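Local atomic coordinates of putative ribose 5-phosphate isomerase (PDB entry 6FXW), a protein that probably interconverts ribose 5-phosphate and ribulose 5-phosphate in the pentose phosphate pathway, as a type B ribose 5-phosphate isomerase of the LacAB/RpiB family. Residues 6-12 with 65-71; 14-19 with 114-118; 22-26 with 120-124; 49-53 with 77-82; 109-113 with 126-130. All coordinates share one frame; numbering follows the deposited sequence. Where two conformers were deposited one is given.

Contact 1: residues 6-12 with 65-71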
# COMPACT_ATOMS: atom_id res chain seq x y z
N LYS A 6 -6.91 -6.39 25.74
CA LYS A 6 -6.22 -7.64 25.48
C LYS A 6 -4.81 -7.65 26.00
O LYS A 6 -4.15 -6.61 26.11
CB LYS A 6 -6.03 -7.73 23.93
CG LYS A 6 -7.26 -7.74 23.01
CD LYS A 6 -8.14 -8.93 23.33
CE LYS A 6 -8.76 -9.58 22.09
NZ LYS A 6 -9.13 -8.60 21.01
N ARG A 7 -4.33 -8.86 26.31
CA ARG A 7 -2.94 -9.10 26.70
C ARG A 7 -2.17 -9.42 25.42
O ARG A 7 -2.54 -10.37 24.75
CB ARG A 7 -2.77 -10.25 27.65
CG ARG A 7 -3.25 -9.84 29.02
CD ARG A 7 -3.17 -11.05 29.98
NE ARG A 7 -1.87 -11.64 30.16
CZ ARG A 7 -0.94 -11.18 31.05
NH1 ARG A 7 -1.18 -10.11 31.82
NH2 ARG A 7 0.21 -11.80 31.22
N VAL A 8 -1.18 -8.59 25.11
CA VAL A 8 -0.51 -8.61 23.77
C VAL A 8 0.92 -9.09 23.96
O VAL A 8 1.73 -8.49 24.72
CB VAL A 8 -0.56 -7.22 23.14
CG1 VAL A 8 0.23 -7.29 21.80
CG2 VAL A 8 -2.00 -6.71 22.98
N ALA A 9 1.32 -10.09 23.21
CA ALA A 9 2.70 -10.49 23.07
C ALA A 9 3.26 -9.92 21.74
O ALA A 9 2.71 -10.22 20.69
CB ALA A 9 2.82 -12.01 23.06
N LEU A 10 4.34 -9.19 21.86
CA LEU A 10 4.98 -8.54 20.71
C LEU A 10 6.30 -9.23 20.48
O LEU A 10 7.18 -9.21 21.38
CB LEU A 10 5.23 -7.05 20.98
CG LEU A 10 6.12 -6.34 19.98
CD1 LEU A 10 5.38 -6.20 18.66
CD2 LEU A 10 6.53 -4.93 20.43
N GLY A 11 6.52 -9.80 19.32
CA GLY A 11 7.81 -10.42 18.96
C GLY A 11 8.35 -9.81 17.69
O GLY A 11 7.60 -9.36 16.82
N CYS A 12 9.63 -9.83 17.53
CA CYS A 12 10.19 -9.33 16.31
C CYS A 12 11.57 -9.91 16.15
O CYS A 12 12.10 -10.57 17.04
CB CYS A 12 10.22 -7.79 16.29
SG CYS A 12 11.35 -7.16 17.59
N ALA A 65 -0.88 -14.78 26.74
CA ALA A 65 -1.32 -13.62 26.00
C ALA A 65 -2.58 -14.03 25.25
O ALA A 65 -2.76 -15.22 25.01
CB ALA A 65 -0.26 -13.15 25.00
N ASP A 66 -3.40 -13.02 24.87
CA ASP A 66 -4.58 -13.21 24.12
C ASP A 66 -4.35 -13.03 22.66
O ASP A 66 -5.13 -13.60 21.81
CB ASP A 66 -5.60 -12.08 24.53
CG ASP A 66 -6.05 -12.22 25.95
OD1 ASP A 66 -6.43 -13.36 26.38
OD2 ASP A 66 -5.95 -11.24 26.61
N THR A 67 -3.38 -12.22 22.33
CA THR A 67 -3.20 -11.79 20.92
C THR A 67 -1.74 -11.52 20.73
O THR A 67 -0.98 -11.29 21.71
CB THR A 67 -4.14 -10.62 20.51
OG1 THR A 67 -3.84 -10.17 19.16
CG2 THR A 67 -3.97 -9.46 21.36
N GLY A 68 -1.24 -11.57 19.51
CA GLY A 68 0.13 -11.35 19.26
C GLY A 68 0.37 -10.36 18.14
O GLY A 68 -0.52 -10.17 17.27
N ILE A 69 1.52 -9.72 18.16
CA ILE A 69 2.00 -8.89 17.04
C ILE A 69 3.37 -9.39 16.71
O ILE A 69 4.22 -9.42 17.60
CB ILE A 69 1.98 -7.42 17.44
CG1 ILE A 69 0.55 -6.98 17.82
CG2 ILE A 69 2.50 -6.60 16.30
CD1 ILE A 69 0.47 -5.54 18.36
N LEU A 70 3.67 -9.70 15.45
CA LEU A 70 4.95 -10.15 15.00
C LEU A 70 5.48 -9.21 13.92
O LEU A 70 4.74 -8.87 13.00
CB LEU A 70 4.88 -11.57 14.48
CG LEU A 70 4.66 -12.64 15.53
CD1 LEU A 70 4.44 -13.99 14.87
CD2 LEU A 70 5.86 -12.70 16.43
N VAL A 71 6.72 -8.79 14.06
CA VAL A 71 7.33 -7.75 13.20
C VAL A 71 8.63 -8.31 12.63
O VAL A 71 9.54 -8.74 13.36
CB VAL A 71 7.57 -6.48 13.97
CG1 VAL A 71 7.91 -5.37 12.97
CG2 VAL A 71 6.47 -6.06 14.87
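The carbonyl oxygen Arg7 O is gripped by two successive amides: Asp66 N at 2.8 Å, tilted from the carbonyl plane, and Thr67 N at 3.2 Å, nearly in line with the C=O bond. Asp66 returns the bond with its side chain. Its OD2 accepts from Arg7 N at 2.9 Å on the anti side of the carboxylate, so that backbone and side chain of one aspartate tie the N-terminal ends of the two segments together. The guanidinium of Arg7 does not join in; its NE is hydrogen-bonded to Glu64 O. Beyond this the ladder is regular, with Ile69 N to Ala9 O at 2.8 Å and Gly11 N to Ile69 O at 2.9 Å among its rungs. Val8, Leu10, Cys12, Thr67, Ile69 and Val71 share one face of the sheet. There Leu10, with CG anti to the backbone N (chi1 169°), rests CD1 against both Ile69 CG2, at 3.7 Å, and Val71 CG2, while Val8 CG1 meets the CD1 end of Ile69. On the other face Ala9 CB touches Ala65 CB, and Leu70 CD2 packs against the bare backbone of Gly11. Helices 20-29 and 120-131 cover the Leu10 face. Strands 6-12 and 67-71 run parallel, 4.6 Å apart at closest approach, in the middle of the five-stranded sheet of a Rossmann-like alpha/beta/alpha sandwich.

Contact 2: residues 14-19 with 114-118. With SO4 (sulfate ion), chain B.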
# COMPACT_ATOMS: atom_id res chain seq x y z
N HIS A 14 15.51 -8.69 14.27
CA HIS A 14 16.39 -7.54 14.42
C HIS A 14 15.92 -6.40 13.50
O HIS A 14 16.31 -5.27 13.69
CB HIS A 14 17.80 -7.90 14.03
CG HIS A 14 17.89 -8.59 12.75
ND1 HIS A 14 17.58 -9.93 12.61
CD2 HIS A 14 18.10 -8.08 11.51
CE1 HIS A 14 17.60 -10.21 11.31
NE2 HIS A 14 17.97 -9.11 10.63
N ALA A 15 15.10 -6.71 12.50
CA ALA A 15 14.67 -5.60 11.61
C ALA A 15 13.93 -4.52 12.42
O ALA A 15 13.98 -3.31 12.08
CB ALA A 15 13.79 -6.11 10.56
N ALA A 16 13.25 -4.91 13.50
CA ALA A 16 12.46 -4.03 14.30
C ALA A 16 13.15 -3.64 15.59
O ALA A 16 12.55 -3.00 16.45
CB ALA A 16 11.10 -4.62 14.60
N TYR A 17 14.41 -3.95 15.70
CA TYR A 17 15.07 -3.70 17.02
C TYR A 17 15.14 -2.22 17.29
O TYR A 17 14.81 -1.79 18.39
CB TYR A 17 16.42 -4.38 17.09
CG TYR A 17 17.09 -4.17 18.40
CD1 TYR A 17 16.61 -4.80 19.52
CD2 TYR A 17 18.23 -3.44 18.47
CE1 TYR A 17 17.23 -4.64 20.75
CE2 TYR A 17 18.86 -3.22 19.69
CZ TYR A 17 18.35 -3.86 20.81
OH TYR A 17 18.96 -3.75 22.08
N ALA A 18 15.49 -1.42 16.30
CA ALA A 18 15.55 0.01 16.48
C ALA A 18 14.24 0.65 16.88
O ALA A 18 14.25 1.62 17.64
CB ALA A 18 16.11 0.64 15.23
N THR A 19 13.11 0.10 16.45
CA THR A 19 11.78 0.70 16.62
C THR A 19 10.93 -0.05 17.60
O THR A 19 9.80 0.32 17.82
CB THR A 19 11.00 0.77 15.29
OG1 THR A 19 11.07 -0.48 14.67
CG2 THR A 19 11.59 1.87 14.35
N GLY A 114 5.48 -5.52 8.60
CA GLY A 114 6.82 -5.27 8.16
C GLY A 114 7.27 -3.89 8.46
O GLY A 114 6.57 -2.93 8.08
N VAL A 115 8.37 -3.76 9.15
CA VAL A 115 8.89 -2.44 9.47
C VAL A 115 9.73 -1.86 8.35
O VAL A 115 9.95 -0.62 8.32
CB VAL A 115 9.71 -2.61 10.75
CG1 VAL A 115 10.94 -3.43 10.59
CG2 VAL A 115 10.01 -1.33 11.44
N ARG A 116 10.17 -2.65 7.35
CA ARG A 116 10.89 -2.11 6.20
C ARG A 116 9.91 -1.80 5.05
O ARG A 116 10.33 -1.16 4.05
CB ARG A 116 11.96 -3.07 5.71
CG ARG A 116 13.01 -3.33 6.74
CD ARG A 116 13.96 -4.39 6.23
NE ARG A 116 14.97 -4.67 7.27
CZ ARG A 116 15.70 -5.73 7.28
NH1 ARG A 116 15.45 -6.74 6.46
NH2 ARG A 116 16.64 -5.82 8.20
N THR A 117 8.61 -2.13 5.21
CA THR A 117 7.56 -1.94 4.18
C THR A 117 6.53 -0.94 4.62
O THR A 117 6.15 -0.06 3.85
CB THR A 117 6.93 -3.26 3.78
OG1 THR A 117 6.62 -3.91 5.03
CG2 THR A 117 7.87 -4.16 3.02
N SER A 118 6.09 -0.95 5.88
CA SER A 118 5.03 -0.05 6.40
C SER A 118 5.72 1.00 7.25
O SER A 118 6.48 0.70 8.18
CB SER A 118 4.07 -0.81 7.26
OG SER A 118 3.38 -1.78 6.49
S SO4 B . 18.46 -9.28 6.85
O1 SO4 B . 19.63 -8.79 6.01
O2 SO4 B . 18.22 -8.35 7.95
O3 SO4 B . 17.29 -9.29 5.81
O4 SO4 B . 18.85 -10.58 7.33
O HOH W 1 14.90 -2.67 9.45
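His14 and Arg116 meet through a shared sulfate, which probably came from the crystallisation liquor. Oxygen O2 of this ion accepts from His14 NE2 at 2.8 Å and from Arg116 NH2 at 3.0 Å, and lies near the plane of both flat groups. A longer bond of 3.2 Å from Arg116 NH1 to sulfate O3 makes the guanidinium grip two-pronged and fixes its rotation. The arginine chain runs extended from CG to NE (chi2 174°, chi3 -178°), which carries the group across to the histidine. Arg140 and Arg144 of the third subunit complete the anion site at the subunit interface. Both loops follow the C-terminal ends of parallel strands, 6-12 and 110-114, the edge where alpha/beta folds of this kind usually place their active sites; a sulfate held there by histidine and arginines is consistent with a place for the substrate's phosphate. One water adds a second polar link: it donates to Ala15 O at 2.9 Å and accepts from Arg116 NE at 3.0 Å, at the guanidinium edge. Van der Waals contacts make up the rest. Ala15 CB sits over one face of the Arg116 guanidinium, 3.7 Å from Arg116 NH2 and offset toward the rim. Val115 splits its branches: CG1 touches Ala15 O at 3.4 Å and meets the methyls of Ala15 and Ala16, whereas Val115 CG2 slides past Thr19 to lie 3.5 Å from Thr19 OG1.

Contact 3: residues 22-26 with 120-124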
# COMPACT_ATOMS: atom_id res chain seq x y z
N GLU A 22 9.19 1.99 20.34
CA GLU A 22 8.14 2.85 19.68
C GLU A 22 6.87 2.07 19.37
O GLU A 22 5.77 2.51 19.60
CB GLU A 22 8.76 3.53 18.49
CG GLU A 22 7.82 4.41 17.68
CD GLU A 22 8.46 5.18 16.51
OE1 GLU A 22 9.64 4.98 16.12
OE2 GLU A 22 7.68 6.00 15.95
N ILE A 23 7.05 0.85 18.90
CA ILE A 23 5.88 -0.02 18.64
C ILE A 23 5.16 -0.39 19.94
O ILE A 23 3.94 -0.37 20.03
CB ILE A 23 6.31 -1.27 17.80
CG1 ILE A 23 6.88 -0.78 16.47
CG2 ILE A 23 5.17 -2.22 17.70
CD1 ILE A 23 7.57 -1.85 15.62
N MET A 24 5.92 -0.74 20.98
CA MET A 24 5.31 -1.10 22.28
C MET A 24 4.55 0.09 22.80
O MET A 24 3.45 -0.06 23.27
CB MET A 24 6.35 -1.45 23.32
CG MET A 24 6.88 -2.82 23.12
SD MET A 24 8.27 -3.09 24.22
CE MET A 24 7.57 -3.11 25.87
N ASP A 25 5.13 1.27 22.61
CA ASP A 25 4.43 2.50 23.03
C ASP A 25 3.11 2.69 22.34
O ASP A 25 2.09 3.07 22.94
CB ASP A 25 5.28 3.75 22.80
CG ASP A 25 6.48 3.84 23.70
OD1 ASP A 25 6.54 3.13 24.70
OD2 ASP A 25 7.44 4.51 23.33
N MET A 26 3.05 2.42 21.04
CA MET A 26 1.75 2.41 20.31
C MET A 26 0.71 1.47 20.82
O MET A 26 -0.50 1.76 20.85
CB MET A 26 1.94 2.13 18.81
CG MET A 26 2.82 3.08 18.13
SD MET A 26 3.10 2.52 16.39
CE MET A 26 3.65 4.04 16.02
N MET A 120 5.70 4.06 10.18
CA MET A 120 5.21 4.00 11.56
C MET A 120 3.85 4.54 11.80
O MET A 120 3.10 3.98 12.63
CB MET A 120 6.18 4.72 12.51
CG MET A 120 7.48 3.98 12.66
SD MET A 120 7.20 2.50 13.73
CE MET A 120 8.49 1.55 13.17
N GLU A 121 3.38 5.52 11.04
CA GLU A 121 2.02 5.95 11.24
C GLU A 121 1.00 4.95 10.69
O GLU A 121 -0.10 4.81 11.20
CB GLU A 121 1.75 7.37 10.66
CG GLU A 121 2.36 8.46 11.57
CD GLU A 121 1.97 8.38 13.04
OE1 GLU A 121 0.80 8.12 13.30
OE2 GLU A 121 2.89 8.44 13.93
N VAL A 122 1.38 4.25 9.61
CA VAL A 122 0.55 3.17 9.11
C VAL A 122 0.55 2.00 10.12
O VAL A 122 -0.50 1.44 10.39
CB VAL A 122 1.03 2.73 7.69
CG1 VAL A 122 0.42 1.41 7.25
CG2 VAL A 122 0.72 3.83 6.73
N ILE A 123 1.72 1.70 10.68
CA ILE A 123 1.76 0.67 11.74
C ILE A 123 0.88 1.05 12.92
O ILE A 123 0.16 0.19 13.43
CB ILE A 123 3.19 0.43 12.16
CG1 ILE A 123 3.96 -0.30 11.04
CG2 ILE A 123 3.33 -0.36 13.48
CD1 ILE A 123 5.44 -0.42 11.22
N ARG A 124 0.83 2.31 13.30
CA ARG A 124 -0.04 2.74 14.40
C ARG A 124 -1.51 2.39 14.10
O ARG A 124 -2.23 1.78 14.92
CB ARG A 124 0.13 4.22 14.68
CG ARG A 124 -0.67 4.62 15.92
CD ARG A 124 -0.73 6.13 16.13
NE ARG A 124 0.52 6.79 16.08
CZ ARG A 124 1.39 6.90 17.11
NH1 ARG A 124 1.17 6.35 18.34
NH2 ARG A 124 2.50 7.53 16.89
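Met26 reaches across to helix 120-124 with its chain extended beyond CG (chi2 174°, chi3 164°) and sets its methyl CE over the centre of the Arg124 guanidinium, 3.8 Å from CZ. The two side chains cross at about a right angle. On the way Met26 SD passes Arg124 CB at 3.8 Å and the CG2 branch of Ile123 at 4.1 Å, while CE also lies 3.4 Å from the backbone oxygen Met120 O. One turn earlier the carboxylate of Glu22 comes obliquely over the bent chain of Met120, its OE2 3.9 Å from Met120 CG, and Ile23 CG1 adds a looser contact with Met120 SD. In the next shell Glu121 holds the arginine side-on: Arg124 NE donates to Glu121 OE1 at 3.1 Å and Arg124 NH2 to Glu121 OE2, both nearly in the guanidinium plane. The pair joins helices 20-29 and 120-131, which lie on one face of the central sheet and are inclined at 33° to each other here; Glu121 also packs on Arg116 of the second subunit. Because the bidentate salt bridge keeps the guanidinium oriented, it offers a steady face to the thioether methyl, and the helices probably meet here largely by van der Waals contact, the salt bridge staying within helix 120-124.

Contact 4: residues 49-53 with 77-82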
# COMPACT_ATOMS: atom_id res chain seq x y z
N TYR A 49 13.77 -14.80 12.53
CA TYR A 49 12.42 -14.51 12.89
C TYR A 49 11.59 -15.74 13.32
O TYR A 49 10.69 -15.61 14.17
CB TYR A 49 11.71 -13.75 11.70
CG TYR A 49 11.63 -14.53 10.42
CD1 TYR A 49 10.63 -15.45 10.11
CD2 TYR A 49 12.57 -14.27 9.42
CE1 TYR A 49 10.60 -16.14 8.95
CE2 TYR A 49 12.55 -14.98 8.22
CZ TYR A 49 11.59 -15.95 7.98
OH TYR A 49 11.59 -16.69 6.78
N PRO A 50 11.76 -16.98 12.73
CA PRO A 50 10.92 -18.06 13.24
C PRO A 50 11.03 -18.34 14.70
O PRO A 50 10.04 -18.77 15.32
CB PRO A 50 11.39 -19.26 12.40
CG PRO A 50 11.98 -18.63 11.13
CD PRO A 50 12.65 -17.42 11.65
N ASP A 51 12.20 -18.08 15.26
CA ASP A 51 12.34 -18.33 16.68
C ASP A 51 11.44 -17.42 17.55
O ASP A 51 10.93 -17.87 18.60
CB ASP A 51 13.78 -18.20 17.12
CG ASP A 51 14.76 -19.22 16.45
OD1 ASP A 51 14.32 -20.38 16.26
OD2 ASP A 51 15.90 -18.84 16.08
N TYR A 52 11.28 -16.16 17.14
CA TYR A 52 10.45 -15.23 17.84
C TYR A 52 8.97 -15.37 17.52
O TYR A 52 8.13 -15.21 18.41
CB TYR A 52 11.01 -13.81 17.56
CG TYR A 52 12.42 -13.66 18.16
CD1 TYR A 52 12.60 -13.33 19.47
CD2 TYR A 52 13.52 -13.99 17.43
CE1 TYR A 52 13.86 -13.30 20.01
CE2 TYR A 52 14.78 -13.99 17.99
CZ TYR A 52 14.92 -13.66 19.27
OH TYR A 52 16.17 -13.64 19.86
N ALA A 53 8.66 -15.78 16.27
CA ALA A 53 7.32 -16.20 15.99
C ALA A 53 6.85 -17.28 16.95
O ALA A 53 5.78 -17.24 17.53
CB ALA A 53 7.21 -16.72 14.59
N GLY A 77 7.70 -13.50 6.60
CA GLY A 77 8.27 -14.63 7.30
C GLY A 77 7.53 -14.95 8.59
O GLY A 77 7.27 -16.09 8.95
N MET A 78 7.22 -13.90 9.35
CA MET A 78 6.40 -14.05 10.54
C MET A 78 5.10 -14.71 10.29
O MET A 78 4.66 -15.63 11.04
CB MET A 78 6.21 -12.69 11.23
CG MET A 78 7.48 -12.12 11.86
SD MET A 78 8.17 -13.24 13.09
CE MET A 78 9.23 -12.11 13.98
N SER A 79 4.41 -14.31 9.22
CA SER A 79 3.12 -14.91 8.85
C SER A 79 3.25 -16.39 8.55
O SER A 79 2.43 -17.19 9.03
CB SER A 79 2.47 -14.21 7.64
OG SER A 79 1.45 -15.01 6.96
N ILE A 80 4.26 -16.73 7.78
CA ILE A 80 4.45 -18.14 7.45
C ILE A 80 4.77 -18.96 8.70
O ILE A 80 4.11 -19.97 8.95
CB ILE A 80 5.55 -18.31 6.39
CG1 ILE A 80 5.12 -17.61 5.07
CG2 ILE A 80 5.80 -19.78 6.12
CD1 ILE A 80 6.23 -17.35 4.13
N ALA A 81 5.76 -18.51 9.44
CA ALA A 81 6.19 -19.29 10.61
C ALA A 81 5.05 -19.43 11.64
O ALA A 81 4.80 -20.51 12.19
CB ALA A 81 7.33 -18.61 11.25
N ALA A 82 4.33 -18.35 11.93
CA ALA A 82 3.27 -18.40 12.96
C ALA A 82 2.16 -19.33 12.58
O ALA A 82 1.55 -20.01 13.38
CB ALA A 82 2.74 -16.99 13.27
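The ring of Tyr49 leans obliquely against the backbone of Gly77, its CE1 3.2 Å from Gly77 CA and 3.3 Å from Gly77 C. Its CG stands between the backbone N and the carbonyl carbon (chi1 61°), a torsion that swings the ring toward the neighbouring helix, and CD of Pro50 lies over one ring face. The ring lies directly on the Gly77 backbone, which has no side chain to hold it off. Met78, bent at chi2 (-59°), turns its thioether toward helix 49-53: CE rests 3.7 Å from Tyr49 CB, and SD is 3.6 Å from the carbonyl oxygen Tyr49 O. Helices 49-53 and 77-82 cross here at -54° on one face of the central sheet of the alpha/beta/alpha sandwich, the one away from helices 20-29 and 120-131, and Met78 and Ala53 also touch Leu70 of that sheet. Farther along, small side chains let the helices come close, their axes 8.8 Å apart. Ala53 CB points toward Ala81 and meets its CB at 3.8 Å, with Met78 SD at 3.9 Å on the same methyl, while Ala81 CB reaches Pro50 CA at 4.1 Å. The phenol OH of Tyr49 is hydrogen-bonded to Asn106 of the third subunit.

Contact 5: residues 109-113 with 126-130. With SO4 (sulfate ion), chain C.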
# COMPACT_ATOMS: atom_id res chain seq x y z
N HIS A 109 -5.46 -14.46 15.41
CA HIS A 109 -4.78 -14.29 16.70
C HIS A 109 -3.62 -13.38 16.68
O HIS A 109 -3.30 -12.75 17.70
CB HIS A 109 -4.25 -15.63 17.24
CG HIS A 109 -5.26 -16.72 17.31
ND1 HIS A 109 -5.49 -17.56 16.22
CD2 HIS A 109 -6.13 -17.12 18.30
CE1 HIS A 109 -6.46 -18.43 16.55
NE2 HIS A 109 -6.87 -18.19 17.80
N ILE A 110 -2.93 -13.33 15.53
CA ILE A 110 -1.61 -12.64 15.41
C ILE A 110 -1.65 -11.71 14.22
O ILE A 110 -2.11 -12.11 13.14
CB ILE A 110 -0.44 -13.63 15.32
CG1 ILE A 110 -0.35 -14.51 16.62
CG2 ILE A 110 0.88 -12.87 15.08
CD1 ILE A 110 0.77 -15.47 16.62
N LEU A 111 -1.21 -10.51 14.46
CA LEU A 111 -1.00 -9.48 13.45
C LEU A 111 0.47 -9.60 13.04
O LEU A 111 1.37 -9.47 13.90
CB LEU A 111 -1.26 -8.16 14.04
CG LEU A 111 -0.75 -6.91 13.31
CD1 LEU A 111 -1.44 -6.79 11.91
CD2 LEU A 111 -0.96 -5.69 14.19
N CYS A 112 0.76 -9.69 11.73
CA CYS A 112 2.12 -9.70 11.20
C CYS A 112 2.33 -8.44 10.36
O CYS A 112 1.51 -8.14 9.53
CB CYS A 112 2.35 -10.92 10.37
SG CYS A 112 2.20 -12.46 11.31
N ILE A 113 3.35 -7.70 10.68
CA ILE A 113 3.66 -6.43 10.00
C ILE A 113 5.15 -6.38 9.58
O ILE A 113 6.06 -7.02 10.23
CB ILE A 113 3.32 -5.22 10.82
CG1 ILE A 113 3.98 -5.31 12.17
CG2 ILE A 113 1.81 -5.15 10.96
CD1 ILE A 113 3.72 -4.00 13.02
N ILE A 126 -2.69 0.25 11.90
CA ILE A 126 -2.88 -1.19 11.79
C ILE A 126 -3.09 -1.78 13.20
O ILE A 126 -4.01 -2.61 13.42
CB ILE A 126 -1.71 -1.87 11.08
CG1 ILE A 126 -1.56 -1.45 9.60
CG2 ILE A 126 -1.77 -3.38 11.20
CD1 ILE A 126 -0.27 -1.86 8.93
N ILE A 127 -2.18 -1.43 14.11
CA ILE A 127 -2.23 -1.97 15.46
C ILE A 127 -3.52 -1.60 16.14
O ILE A 127 -4.20 -2.49 16.70
CB ILE A 127 -0.97 -1.55 16.22
CG1 ILE A 127 0.26 -2.27 15.72
CG2 ILE A 127 -1.12 -1.84 17.71
CD1 ILE A 127 1.62 -1.84 16.34
N GLU A 128 -3.86 -0.29 16.12
CA GLU A 128 -5.07 0.13 16.80
C GLU A 128 -6.31 -0.55 16.23
O GLU A 128 -7.14 -1.01 16.97
CB GLU A 128 -5.22 1.61 16.67
CG GLU A 128 -4.24 2.37 17.52
CD GLU A 128 -4.28 3.88 17.50
OE1 GLU A 128 -5.00 4.42 16.63
OE2 GLU A 128 -3.50 4.49 18.30
N THR A 129 -6.41 -0.74 14.90
CA THR A 129 -7.52 -1.40 14.27
C THR A 129 -7.56 -2.87 14.64
O THR A 129 -8.59 -3.41 14.97
CB THR A 129 -7.41 -1.20 12.80
OG1 THR A 129 -7.38 0.24 12.55
CG2 THR A 129 -8.59 -1.89 12.06
N PHE A 130 -6.43 -3.55 14.54
CA PHE A 130 -6.39 -5.00 14.86
C PHE A 130 -6.83 -5.31 16.26
O PHE A 130 -7.57 -6.27 16.52
CB PHE A 130 -4.97 -5.51 14.62
CG PHE A 130 -4.82 -7.00 14.71
CD1 PHE A 130 -5.05 -7.82 13.62
CD2 PHE A 130 -4.45 -7.60 15.89
CE1 PHE A 130 -4.86 -9.15 13.64
CE2 PHE A 130 -4.30 -8.97 15.94
CZ PHE A 130 -4.54 -9.77 14.84
S SO4 C . -9.94 -20.06 18.05
O1 SO4 C . -10.49 -18.72 17.69
O2 SO4 C . -8.76 -19.85 19.01
O3 SO4 C . -11.04 -20.82 18.74
O4 SO4 C . -9.56 -20.93 16.90
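The Phe130 ring carries Leu111 CB squarely over one face, 3.5 Å from the centroid and only 3° off the normal, a CH-pi contact. At the ring's edge lies the carbonyl carbon of His109, and CZ approaches Leu111 N at 3.4 Å, so the phenyl is packed against the backbone at the start of the strand. Phe130 has CG anti to its backbone N (chi1 -171°), which sends the ring out from the helix toward the sheet. The imidazole of His109 takes no part in the helix contact: its NE2 donates in the ring plane, at 2.8 Å, to O2 of a sulfate, probably from the crystallisation liquor and also bound by Arg89, whose backbone N is donor to His109 ND1. Past the ring, Leu111 forks over the helix. CD1 presses on Ile126 CG2 at 3.5 Å, tighter than usual for two carbons, while CD2 meets Ile127 CG1 at 3.9 Å, both crossing at about a right angle. Ile113 slides past Ile126 in the opposite direction, CG2 to CG2 at 4.0 Å. Strand 110-113 and helix 126-130 run nearly antiparallel, 166° apart, as expected where a strand leads through a loop into the helix that packs back on it. The side chains that meet are apolar, and only backbone of the strand adds polar atoms at the ring, so cohesion comes mainly from branched carbons and a ring face; the sulfate contact stays at the margin.

Contacts 1 and 5 form the middle, their centres 9 Å apart: strands 67-72 and 110-114 are neighbours in the parallel sheet, and contact 5 adds helix 120-131 on one face. Contact 3 uses that same helix, its centre 11 Å from that of contact 5, pairing it with helix 20-29. Contact 4 packs on the opposite face, about 20 Å from contact 3 between centres. Contact 2 lies at the C-terminal edge of the strands, touching contacts 1 and 3. Along the chain contact 1 closes before contact 5 opens, whereas contact 4 is nested within the loops closed by contacts 2 and 3. Contacts 2 and 4 both reach the third subunit, tying this sandwich into the tetramer.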